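Local structure of TSC1 N-terminal domain (Chaetomium thermophilum, 7A0M) at residues G112-F117 with E170-D175. The protein probably helps bring the TSC complex to lysosomes by binding phosphoinositide lipids, and so takes part in mTORC1 regulation; this chain is the N-terminal domain of TSC1. Residues are numbered along the deposited sequence; the frame is centred on the assembly and turned at random.
Sequences GLARSF and EQVLTD
Ala114 and Val172 mark the nearest approach of the two backbones, with Ala114 CA 6.7 Å from Val172 CA, and the two helical segments run in the same general direction. The contact is small and apolar, burying 112 Å² in all. Val172 carries one side of it with both methyl groups. Its CG2 meets Ala114 CB at 3.7 Å, methyl against methyl. Its CG1 lies anti to the backbone N (chi1 168°) and reaches the edge of the Phe117 ring, near the ring plane, where Phe117 CD2 lies 4.4 Å from Val172 CG1. The small Ala114 side chain is consistent with the close approach of the helices here. Phe117 also stacks on Trp96 and packs on Leu100 and Val103. Val172 touches Leu104, so helix 89-105 covers both residues.

Gly112 takes the N-cap position of helix 113-125, where its O accepts from Ser116 N at 2.6 Å. On the other helix, Thr174 OG1 bonds back to Glu170 O at 2.7 Å. This donor stands 39° out of the carbonyl plane, on the face opposite Thr174 N, so two bonds grip that oxygen. Leu173 packs on helix 142-153.

The contact joins helices 113-125 and 168-183 in an all-helical, elongated chain. The elongated row of packed helices, with no strand, is consistent with a HEAT-like alpha-solenoid.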
loop_
_atom_site.group_PDB
_atom_site.type_symbol
_atom_site.label_atom_id
_atom_site.label_comp_id
_atom_site.label_asym_id
_atom_site.label_seq_id
_atom_site.Cartn_x
_atom_site.Cartn_y
_atom_site.Cartn_z
ATOM N N GLY B 112 -14.127 -47.040 26.074
ATOM C CA GLY B 112 -13.493 -47.582 24.895
ATOM C C GLY B 112 -14.416 -47.875 23.737
ATOM O O GLY B 112 -13.925 -48.095 22.625
ATOM N N LEU B 113 -15.734 -47.880 23.951
ATOM C CA LEU B 113 -16.661 -48.191 22.867
ATOM C C LEU B 113 -16.560 -47.163 21.749
ATOM O O LEU B 113 -16.537 -47.519 20.566
ATOM C CB LEU B 113 -18.088 -48.265 23.410
ATOM C CG LEU B 113 -19.208 -48.520 22.402
ATOM C CD1 LEU B 113 -18.952 -49.806 21.632
ATOM C CD2 LEU B 113 -20.554 -48.572 23.105
ATOM N N ALA B 114 -16.504 -45.878 22.107
ATOM C CA ALA B 114 -16.345 -44.835 21.099
ATOM C C ALA B 114 -15.008 -44.971 20.384
ATOM O O ALA B 114 -14.932 -44.867 19.154
ATOM C CB ALA B 114 -16.476 -43.456 21.747
ATOM N N ARG B 115 -13.935 -45.206 21.144
ATOM C CA ARG B 115 -12.615 -45.355 20.540
ATOM C C ARG B 115 -12.520 -46.633 19.716
ATOM O O ARG B 115 -11.899 -46.640 18.645
ATOM C CB ARG B 115 -11.535 -45.334 21.624
ATOM C CG ARG B 115 -11.423 -44.012 22.367
ATOM C CD ARG B 115 -10.338 -44.062 23.433
ATOM N NE ARG B 115 -10.231 -42.801 24.160
ATOM C CZ ARG B 115 -9.413 -42.595 25.187
ATOM N NH1 ARG B 115 -8.622 -43.569 25.618
ATOM N NH2 ARG B 115 -9.386 -41.412 25.786
ATOM N N SER B 116 -13.126 -47.723 20.195
ATOM C CA SER B 116 -13.077 -48.979 19.452
ATOM C C SER B 116 -13.795 -48.857 18.115
ATOM O O SER B 116 -13.319 -49.370 17.096
ATOM C CB SER B 116 -13.684 -50.110 20.283
ATOM O OG SER B 116 -13.618 -51.344 19.590
ATOM N N PHE B 117 -14.949 -48.185 18.099
ATOM C CA PHE B 117 -15.664 -47.992 16.844
ATOM C C PHE B 117 -14.917 -47.038 15.921
ATOM O O PHE B 117 -14.988 -47.180 14.695
ATOM C CB PHE B 117 -17.075 -47.473 17.114
ATOM C CG PHE B 117 -17.914 -47.321 15.878
ATOM C CD1 PHE B 117 -18.504 -48.426 15.286
ATOM C CD2 PHE B 117 -18.115 -46.074 15.310
ATOM C CE1 PHE B 117 -19.277 -48.289 14.148
ATOM C CE2 PHE B 117 -18.887 -45.932 14.172
ATOM C CZ PHE B 117 -19.468 -47.041 13.590
ATOM N N GLU B 170 -20.027 -36.301 19.735
ATOM C CA GLU B 170 -19.735 -35.336 18.683
ATOM C C GLU B 170 -18.350 -35.575 18.097
ATOM O O GLU B 170 -18.145 -35.411 16.889
ATOM C CB GLU B 170 -19.850 -33.913 19.232
ATOM C CG GLU B 170 -19.601 -32.808 18.210
ATOM C CD GLU B 170 -18.226 -32.171 18.351
ATOM O OE1 GLU B 170 -17.209 -32.887 18.235
ATOM O OE2 GLU B 170 -18.159 -30.949 18.599
ATOM N N GLN B 171 -17.388 -35.968 18.938
ATOM C CA GLN B 171 -16.040 -36.237 18.444
ATOM C C GLN B 171 -16.027 -37.424 17.490
ATOM O O GLN B 171 -15.339 -37.395 16.464
ATOM C CB GLN B 171 -15.087 -36.476 19.614
ATOM C CG GLN B 171 -14.715 -35.217 20.382
ATOM C CD GLN B 171 -13.931 -35.513 21.645
ATOM O OE1 GLN B 171 -13.500 -36.643 21.871
ATOM N NE2 GLN B 171 -13.738 -34.494 22.475
ATOM N N VAL B 172 -16.781 -38.478 17.809
ATOM C CA VAL B 172 -16.834 -39.644 16.930
ATOM C C VAL B 172 -17.410 -39.257 15.575
ATOM O O VAL B 172 -16.840 -39.576 14.525
ATOM C CB VAL B 172 -17.640 -40.782 17.584
ATOM C CG1 VAL B 172 -17.951 -41.863 16.560
ATOM C CG2 VAL B 172 -16.861 -41.377 18.743
ATOM N N LEU B 173 -18.549 -38.561 15.579
ATOM C CA LEU B 173 -19.135 -38.099 14.324
ATOM C C LEU B 173 -18.193 -37.150 13.593
ATOM O O LEU B 173 -18.057 -37.221 12.366
ATOM C CB LEU B 173 -20.481 -37.426 14.591
ATOM C CG LEU B 173 -21.669 -38.359 14.829
ATOM C CD1 LEU B 173 -22.913 -37.568 15.199
ATOM C CD2 LEU B 173 -21.925 -39.224 13.605
ATOM N N THR B 174 -17.534 -36.254 14.330
ATOM C CA THR B 174 -16.617 -35.305 13.704
ATOM C C THR B 174 -15.374 -36.008 13.169
ATOM O O THR B 174 -15.001 -35.828 12.005
ATOM C CB THR B 174 -16.226 -34.211 14.698
ATOM O OG1 THR B 174 -17.403 -33.524 15.141
ATOM C CG2 THR B 174 -15.279 -33.213 14.047
ATOM N N ASP B 175 -14.711 -36.807 14.013
ATOM C CA ASP B 175 -13.486 -37.476 13.584
ATOM C C ASP B 175 -13.749 -38.439 12.433
ATOM O O ASP B 175 -12.918 -38.577 11.529
ATOM C CB ASP B 175 -12.847 -38.215 14.761
ATOM C CG ASP B 175 -12.355 -37.275 15.844
ATOM O OD1 ASP B 175 -12.521 -36.047 15.689
ATOM O OD2 ASP B 175 -11.802 -37.764 16.852
#